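Local coordinates for excinuclease ABC, subunit A. (Deinococcus radiodurans, PDB 2VF7), which belongs to the UvrA family of DNA-binding ABC ATPases and probably recognises damaged DNA in nucleotide excision repair, at residues L412-T417 with A834-A839; D800-I805 with A823-A828. The protein carries 1 engineered substitution. All blocks are in the same frame, centred on the assembly; numbering follows the deposited sequence.

Interaction 1 of 2, residues L412-T417 with A834-A839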
ATOM      1  N   LEU A 412     -23.871 -14.893 -19.391  1.00 57.66           N
ATOM      2  CA  LEU A 412     -25.247 -14.863 -18.966  1.00 57.32           C
ATOM      3  C   LEU A 412     -26.175 -15.266 -20.087  1.00 57.36           C
ATOM      4  O   LEU A 412     -26.043 -14.785 -21.222  1.00 56.91           O
ATOM      5  CB  LEU A 412     -25.655 -13.467 -18.466  1.00 57.27           C
ATOM      6  CG  LEU A 412     -26.002 -13.249 -16.992  1.00 56.16           C
ATOM      7  CD1 LEU A 412     -27.015 -12.164 -16.894  1.00 55.02           C
ATOM      8  CD2 LEU A 412     -26.569 -14.505 -16.394  1.00 58.52           C
ATOM      9  N   HIS A 413     -27.122 -16.133 -19.734  1.00 57.33           N
ATOM     10  CA  HIS A 413     -28.256 -16.488 -20.570  1.00 57.51           C
ATOM     11  C   HIS A 413     -29.267 -15.342 -20.642  1.00 57.42           C
ATOM     12  O   HIS A 413     -29.468 -14.663 -19.636  1.00 57.73           O
ATOM     13  CB  HIS A 413     -28.954 -17.693 -19.954  1.00 57.68           C
ATOM     14  CG  HIS A 413     -29.880 -18.396 -20.893  1.00 57.33           C
ATOM     15  ND1 HIS A 413     -29.454 -19.393 -21.742  1.00 56.96           N
ATOM     16  CD2 HIS A 413     -31.200 -18.235 -21.133  1.00 56.31           C
ATOM     17  CE1 HIS A 413     -30.479 -19.825 -22.452  1.00 56.93           C
ATOM     18  NE2 HIS A 413     -31.547 -19.134 -22.106  1.00 55.56           N
ATOM     19  N   PRO A 414     -29.932 -15.138 -21.809  1.00 57.28           N
ATOM     20  CA  PRO A 414     -30.946 -14.079 -21.913  1.00 57.24           C
ATOM     21  C   PRO A 414     -32.078 -14.196 -20.896  1.00 57.26           C
ATOM     22  O   PRO A 414     -32.682 -13.184 -20.548  1.00 57.72           O
ATOM     23  CB  PRO A 414     -31.494 -14.234 -23.334  1.00 57.10           C
ATOM     24  CG  PRO A 414     -30.458 -14.958 -24.074  1.00 57.27           C
ATOM     25  CD  PRO A 414     -29.765 -15.847 -23.089  1.00 57.47           C
ATOM     26  N   ALA A 415     -32.352 -15.413 -20.423  1.00 57.35           N
ATOM     27  CA  ALA A 415     -33.369 -15.643 -19.389  1.00 57.48           C
ATOM     28  C   ALA A 415     -33.000 -15.042 -18.032  1.00 57.74           C
ATOM     29  O   ALA A 415     -33.859 -14.929 -17.161  1.00 58.11           O
ATOM     30  CB  ALA A 415     -33.651 -17.121 -19.238  1.00 57.12           C
ATOM     31  N   ASP A 416     -31.736 -14.649 -17.861  1.00 57.92           N
ATOM     32  CA  ASP A 416     -31.248 -14.166 -16.576  1.00 58.20           C
ATOM     33  C   ASP A 416     -30.839 -12.691 -16.513  1.00 58.21           C
ATOM     34  O   ASP A 416     -30.403 -12.241 -15.461  1.00 58.17           O
ATOM     35  CB  ASP A 416     -30.081 -15.033 -16.101  1.00 58.46           C
ATOM     36  CG  ASP A 416     -30.509 -16.453 -15.731  1.00 60.21           C
ATOM     37  OD1 ASP A 416     -31.704 -16.680 -15.439  1.00 59.54           O
ATOM     38  OD2 ASP A 416     -29.637 -17.349 -15.733  1.00 61.72           O
ATOM     39  N   THR A 417     -30.995 -11.937 -17.603  1.00 58.35           N
ATOM     40  CA  THR A 417     -30.516 -10.543 -17.635  1.00 58.89           C
ATOM     41  C   THR A 417     -31.316  -9.573 -16.749  1.00 59.19           C
ATOM     42  O   THR A 417     -30.754  -8.613 -16.234  1.00 59.54           O
ATOM     43  CB  THR A 417     -30.306  -9.958 -19.085  1.00 58.70           C
ATOM     44  OG1 THR A 417     -31.501  -9.332 -19.553  1.00 58.06           O
ATOM     45  CG2 THR A 417     -29.863 -11.036 -20.070  1.00 58.96           C
ATOM     46  N   ALA A 834     -35.522 -21.729 -25.684  1.00 49.77           N
ATOM     47  CA  ALA A 834     -36.419 -21.799 -26.848  1.00 49.47           C
ATOM     48  C   ALA A 834     -37.047 -20.463 -27.213  1.00 49.77           C
ATOM     49  O   ALA A 834     -36.779 -19.961 -28.303  1.00 49.46           O
ATOM     50  CB  ALA A 834     -37.486 -22.867 -26.671  1.00 49.36           C
ATOM     51  N   PRO A 835     -37.860 -19.865 -26.302  1.00 50.26           N
ATOM     52  CA  PRO A 835     -38.469 -18.564 -26.610  1.00 50.62           C
ATOM     53  C   PRO A 835     -37.492 -17.499 -27.132  1.00 50.59           C
ATOM     54  O   PRO A 835     -37.838 -16.762 -28.051  1.00 50.97           O
ATOM     55  CB  PRO A 835     -39.079 -18.128 -25.270  1.00 50.67           C
ATOM     56  CG  PRO A 835     -38.541 -19.088 -24.243  1.00 50.94           C
ATOM     57  CD  PRO A 835     -38.273 -20.340 -24.968  1.00 50.07           C
ATOM     58  N   TYR A 836     -36.300 -17.428 -26.547  1.00 50.61           N
ATOM     59  CA  TYR A 836     -35.264 -16.448 -26.917  1.00 50.91           C
ATOM     60  C   TYR A 836     -34.602 -16.745 -28.267  1.00 50.64           C
ATOM     61  O   TYR A 836     -34.260 -15.822 -29.012  1.00 50.76           O
ATOM     62  CB  TYR A 836     -34.191 -16.348 -25.809  1.00 51.12           C
ATOM     63  CG  TYR A 836     -34.746 -15.799 -24.516  1.00 51.82           C
ATOM     64  CD1 TYR A 836     -35.073 -16.645 -23.464  1.00 50.79           C
ATOM     65  CD2 TYR A 836     -34.978 -14.419 -24.361  1.00 53.48           C
ATOM     66  CE1 TYR A 836     -35.605 -16.142 -22.284  1.00 51.71           C
ATOM     67  CE2 TYR A 836     -35.495 -13.905 -23.185  1.00 52.40           C
ATOM     68  CZ  TYR A 836     -35.816 -14.774 -22.146  1.00 53.36           C
ATOM     69  OH  TYR A 836     -36.368 -14.274 -20.969  1.00 53.27           O
ATOM     70  N   LEU A 837     -34.408 -18.030 -28.562  1.00 50.06           N
ATOM     71  CA  LEU A 837     -33.944 -18.463 -29.876  1.00 49.62           C
ATOM     72  C   LEU A 837     -34.992 -18.065 -30.914  1.00 49.68           C
ATOM     73  O   LEU A 837     -34.654 -17.533 -31.964  1.00 49.76           O
ATOM     74  CB  LEU A 837     -33.711 -19.979 -29.911  1.00 49.32           C
ATOM     75  CG  LEU A 837     -32.490 -20.581 -30.637  1.00 48.39           C
ATOM     76  CD1 LEU A 837     -32.712 -22.043 -30.890  1.00 41.84           C
ATOM     77  CD2 LEU A 837     -32.092 -19.882 -31.938  1.00 47.27           C
ATOM     78  N   ARG A 838     -36.259 -18.311 -30.593  1.00 49.57           N
ATOM     79  CA  ARG A 838     -37.404 -17.961 -31.446  1.00 50.15           C
ATOM     80  C   ARG A 838     -37.493 -16.460 -31.790  1.00 50.65           C
ATOM     81  O   ARG A 838     -37.716 -16.105 -32.938  1.00 50.77           O
ATOM     82  CB  ARG A 838     -38.681 -18.447 -30.769  1.00 49.38           C
ATOM     83  CG  ARG A 838     -39.931 -18.429 -31.600  1.00 49.39           C
ATOM     84  CD  ARG A 838     -41.160 -18.603 -30.682  1.00 47.84           C
ATOM     85  NE  ARG A 838     -41.041 -19.796 -29.833  1.00 46.49           N
ATOM     86  CZ  ARG A 838     -41.418 -19.869 -28.559  1.00 45.12           C
ATOM     87  NH1 ARG A 838     -41.949 -18.814 -27.947  1.00 40.18           N
ATOM     88  NH2 ARG A 838     -41.272 -21.024 -27.903  1.00 44.10           N
ATOM     89  N   ALA A 839     -37.318 -15.588 -30.796  1.00 51.77           N
ATOM     90  CA  ALA A 839     -37.244 -14.139 -31.018  1.00 52.34           C
ATOM     91  C   ALA A 839     -36.093 -13.733 -31.957  1.00 52.91           C
ATOM     92  O   ALA A 839     -36.242 -12.805 -32.760  1.00 52.93           O
ATOM     93  CB  ALA A 839     -37.140 -13.403 -29.689  1.00 52.16           C
TER
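Tyr836, near the start of helix 834-840, reaches across to Pro414 and Ala415 and takes Pro414 CB and Ala415 N over one face of its ring. Its CB already points toward the loop 412-417, and the first torsion (chi1 -65°) swings CG to the position opposite its own carbonyl carbon, carrying the ring outward. At the root of the ring, CG lies 3.8 Å from Pro414 CB. One step along, CD2 comes closer to that same CB, at 3.6 Å. The methylene sits over the face as a CH-pi contact, 3.9 Å from the ring centroid and 23° off the normal. Farther out, CE2 meets Pro414 O at 3.9 Å, while along the other edge of the ring CE1 lies 3.7 Å from Ala415 CB. The tip, OH, lies 3.7 Å from Ala415 CA; no hydrogen bond joins the two segments, which meet through this CH-pi contact and apolar packing. The loop follows strand 402-406 and leads into helix 417-428, a position consistent with the D-loop of ABC ATPases. Met793 of helix 793-796 touches both Pro414 and Tyr836, and this surface contact joins the loop after strand 402-406 to the last helix of the chain.

Interaction 2 of 2, residues D800-I805 with A823-A828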
ATOM      1  N   ASP A 800     -25.848 -24.840 -37.470  1.00 50.11           N
ATOM      2  CA  ASP A 800     -26.515 -25.914 -38.238  1.00 48.95           C
ATOM      3  C   ASP A 800     -27.254 -26.907 -37.331  1.00 48.22           C
ATOM      4  O   ASP A 800     -28.181 -27.590 -37.779  1.00 48.07           O
ATOM      5  CB  ASP A 800     -25.502 -26.670 -39.095  1.00 48.47           C
ATOM      6  CG  ASP A 800     -24.759 -25.769 -40.059  1.00 48.78           C
ATOM      7  OD1 ASP A 800     -25.422 -25.245 -40.976  1.00 50.53           O
ATOM      8  OD2 ASP A 800     -23.526 -25.583 -39.914  1.00 46.20           O
ATOM      9  N   TRP A 801     -26.815 -26.982 -36.071  1.00 47.57           N
ATOM     10  CA  TRP A 801     -27.389 -27.848 -35.032  1.00 47.11           C
ATOM     11  C   TRP A 801     -27.285 -27.151 -33.658  1.00 47.65           C
ATOM     12  O   TRP A 801     -26.509 -26.200 -33.515  1.00 47.73           O
ATOM     13  CB  TRP A 801     -26.653 -29.188 -35.019  1.00 46.29           C
ATOM     14  CG  TRP A 801     -27.343 -30.286 -34.262  1.00 44.96           C
ATOM     15  CD1 TRP A 801     -27.063 -30.695 -32.993  1.00 43.11           C
ATOM     16  CD2 TRP A 801     -28.420 -31.119 -34.725  1.00 45.00           C
ATOM     17  NE1 TRP A 801     -27.883 -31.716 -32.630  1.00 43.94           N
ATOM     18  CE2 TRP A 801     -28.732 -32.009 -33.673  1.00 45.36           C
ATOM     19  CE3 TRP A 801     -29.146 -31.205 -35.926  1.00 44.82           C
ATOM     20  CZ2 TRP A 801     -29.753 -32.974 -33.778  1.00 44.77           C
ATOM     21  CZ3 TRP A 801     -30.158 -32.170 -36.034  1.00 44.14           C
ATOM     22  CH2 TRP A 801     -30.455 -33.031 -34.961  1.00 44.46           C
ATOM     23  N   VAL A 802     -28.073 -27.591 -32.669  1.00 48.02           N
ATOM     24  CA  VAL A 802     -28.080 -26.990 -31.314  1.00 48.84           C
ATOM     25  C   VAL A 802     -28.305 -28.030 -30.211  1.00 49.39           C
ATOM     26  O   VAL A 802     -29.161 -28.901 -30.340  1.00 49.56           O
ATOM     27  CB  VAL A 802     -29.145 -25.845 -31.150  1.00 48.97           C
ATOM     28  CG1 VAL A 802     -29.168 -25.319 -29.718  1.00 48.61           C
ATOM     29  CG2 VAL A 802     -28.904 -24.690 -32.124  1.00 48.32           C
ATOM     30  N   LEU A 803     -27.534 -27.922 -29.130  1.00 50.23           N
ATOM     31  CA  LEU A 803     -27.679 -28.776 -27.944  1.00 51.24           C
ATOM     32  C   LEU A 803     -28.033 -27.951 -26.704  1.00 51.50           C
ATOM     33  O   LEU A 803     -27.186 -27.251 -26.143  1.00 51.54           O
ATOM     34  CB  LEU A 803     -26.387 -29.565 -27.683  1.00 51.12           C
ATOM     35  CG  LEU A 803     -26.206 -31.005 -28.190  1.00 52.17           C
ATOM     36  CD1 LEU A 803     -26.266 -31.108 -29.702  1.00 51.57           C
ATOM     37  CD2 LEU A 803     -24.866 -31.527 -27.715  1.00 51.65           C
ATOM     38  N   ASP A 804     -29.283 -28.032 -26.278  1.00 52.01           N
ATOM     39  CA  ASP A 804     -29.723 -27.293 -25.104  1.00 52.74           C
ATOM     40  C   ASP A 804     -29.499 -28.145 -23.865  1.00 53.09           C
ATOM     41  O   ASP A 804     -30.020 -29.246 -23.759  1.00 53.82           O
ATOM     42  CB  ASP A 804     -31.196 -26.894 -25.224  1.00 52.76           C
ATOM     43  CG  ASP A 804     -31.571 -25.791 -24.276  1.00 52.82           C
ATOM     44  OD1 ASP A 804     -30.838 -24.791 -24.227  1.00 54.37           O
ATOM     45  OD2 ASP A 804     -32.606 -25.893 -23.588  1.00 54.89           O
ATOM     46  N   ILE A 805     -28.713 -27.629 -22.934  1.00 53.76           N
ATOM     47  CA  ILE A 805     -28.287 -28.398 -21.784  1.00 53.91           C
ATOM     48  C   ILE A 805     -29.027 -27.985 -20.529  1.00 54.11           C
ATOM     49  O   ILE A 805     -29.290 -26.799 -20.314  1.00 53.60           O
ATOM     50  CB  ILE A 805     -26.756 -28.307 -21.588  1.00 53.66           C
ATOM     51  CG1 ILE A 805     -26.019 -28.991 -22.756  1.00 54.79           C
ATOM     52  CG2 ILE A 805     -26.325 -28.900 -20.247  1.00 53.32           C
ATOM     53  CD1 ILE A 805     -26.489 -30.434 -23.113  1.00 53.67           C
ATOM     54  N   ALA A 823     -34.202 -23.769 -35.665  1.00 49.07           N
ATOM     55  CA  ALA A 823     -35.652 -23.755 -35.921  1.00 49.14           C
ATOM     56  C   ALA A 823     -36.434 -24.872 -35.221  1.00 49.79           C
ATOM     57  O   ALA A 823     -37.559 -24.646 -34.747  1.00 49.95           O
ATOM     58  CB  ALA A 823     -35.914 -23.818 -37.431  1.00 49.07           C
ATOM     59  N   GLU A 824     -35.866 -26.080 -35.201  1.00 50.06           N
ATOM     60  CA  GLU A 824     -36.445 -27.203 -34.462  1.00 50.30           C
ATOM     61  C   GLU A 824     -36.457 -26.903 -32.958  1.00 50.12           C
ATOM     62  O   GLU A 824     -37.509 -26.941 -32.325  1.00 50.43           O
ATOM     63  CB  GLU A 824     -35.704 -28.518 -34.771  1.00 50.06           C
ATOM     64  CG  GLU A 824     -36.217 -29.254 -36.029  1.00 50.75           C
ATOM     65  CD  GLU A 824     -35.317 -30.430 -36.503  1.00 51.25           C
ATOM     66  OE1 GLU A 824     -34.347 -30.788 -35.802  1.00 51.78           O
ATOM     67  OE2 GLU A 824     -35.588 -31.002 -37.591  1.00 52.26           O
ATOM     68  N   VAL A 825     -35.291 -26.572 -32.415  1.00 49.87           N
ATOM     69  CA  VAL A 825     -35.103 -26.235 -30.993  1.00 49.95           C
ATOM     70  C   VAL A 825     -35.861 -24.992 -30.489  1.00 50.00           C
ATOM     71  O   VAL A 825     -36.077 -24.846 -29.291  1.00 50.09           O
ATOM     72  CB  VAL A 825     -33.587 -26.094 -30.660  1.00 49.49           C
ATOM     73  CG1 VAL A 825     -33.367 -25.674 -29.211  1.00 49.18           C
ATOM     74  CG2 VAL A 825     -32.873 -27.405 -30.922  1.00 48.73           C
ATOM     75  N   ALA A 826     -36.252 -24.107 -31.406  1.00 50.38           N
ATOM     76  CA  ALA A 826     -36.951 -22.866 -31.080  1.00 50.31           C
ATOM     77  C   ALA A 826     -38.388 -23.137 -30.690  1.00 50.85           C
ATOM     78  O   ALA A 826     -39.083 -22.239 -30.220  1.00 51.19           O
ATOM     79  CB  ALA A 826     -36.918 -21.925 -32.259  1.00 49.75           C
ATOM     80  N   GLN A 827     -38.826 -24.375 -30.913  1.00 51.33           N
ATOM     81  CA  GLN A 827     -40.187 -24.822 -30.617  1.00 51.72           C
ATOM     82  C   GLN A 827     -40.223 -25.895 -29.525  1.00 51.56           C
ATOM     83  O   GLN A 827     -41.296 -26.307 -29.097  1.00 51.11           O
ATOM     84  CB  GLN A 827     -40.861 -25.356 -31.888  1.00 52.04           C
ATOM     85  CG  GLN A 827     -40.792 -24.434 -33.113  1.00 53.90           C
ATOM     86  CD  GLN A 827     -41.660 -23.173 -32.992  1.00 56.17           C
ATOM     87  OE1 GLN A 827     -41.432 -22.185 -33.695  1.00 57.42           O
ATOM     88  NE2 GLN A 827     -42.650 -23.206 -32.106  1.00 55.76           N
ATOM     89  N   ALA A 828     -39.045 -26.327 -29.076  1.00 52.02           N
ATOM     90  CA  ALA A 828     -38.910 -27.379 -28.061  1.00 52.41           C
ATOM     91  C   ALA A 828     -39.523 -27.044 -26.703  1.00 52.78           C
ATOM     92  O   ALA A 828     -39.504 -25.899 -26.240  1.00 52.37           O
ATOM     93  CB  ALA A 828     -37.467 -27.790 -27.899  1.00 52.29           C
TER
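Val802 and Val825 form the close part of this contact, a buried pair of branched side chains between a strand and a short helix. Both point toward each other from the backbone, and a single methyl does the touching: CG2 of Val825 lies 4.0 Å from Val802 CB and as far from Val802 O, so it rests against side chain and backbone of one residue at once. The first torsion of Val825 (chi1 177°) sets that methyl opposite the carbonyl carbon and thereby turns it to Val802. Toward the solvent the fit slackens. Trp801 leaves the strand pointing away, yet its CZ3 comes to 4.4 Å from OE1 of the exposed Glu824, obliquely and without a bond. Each partner is engaged elsewhere: Glu824 OE1 makes a weak hydrogen bond to Thr821 N, and Trp801 meets Trp502 edge-to-face. The sheet belongs to the nucleotide-binding core of the ABC ATPase, its strand 525-529 leading into the P-loop that binds ADP. Strand 801-805 runs between parallel 525-529 and antiparallel 816-820, the outermost strand on that side within the chain. Helix 822-825 follows directly after 816-820 and folds back over this edge region, covering the inner strand at Val802.

Overall arrangement
Interactions 1 and 2 illustrate how a chain end is tied both to its own sheet and to a distant loop: the 800-805/823-828 contact is nested inside the long loop closed by 412-417/834-839, and their centres lie 12 Å apart. Arg838 NE is probably hydrogen-bonded to Ala826 O at 3.2 Å, and Ala834 CB packs on Val825 O at 3.6 Å, joining the two C-terminal helices. Both lie near the second ADP site without touching the nucleotide: the side chains of Pro414 and Val802 are about 12 and 13 Å from a bound ADP, and each about 9 Å from that of Lys536. More directly, His413 ND1 makes a weak hydrogen bond to Gly530 O, and Asp804 OD1 bonds Thr529 OG1, where strand 525-529 leads into the P-loop.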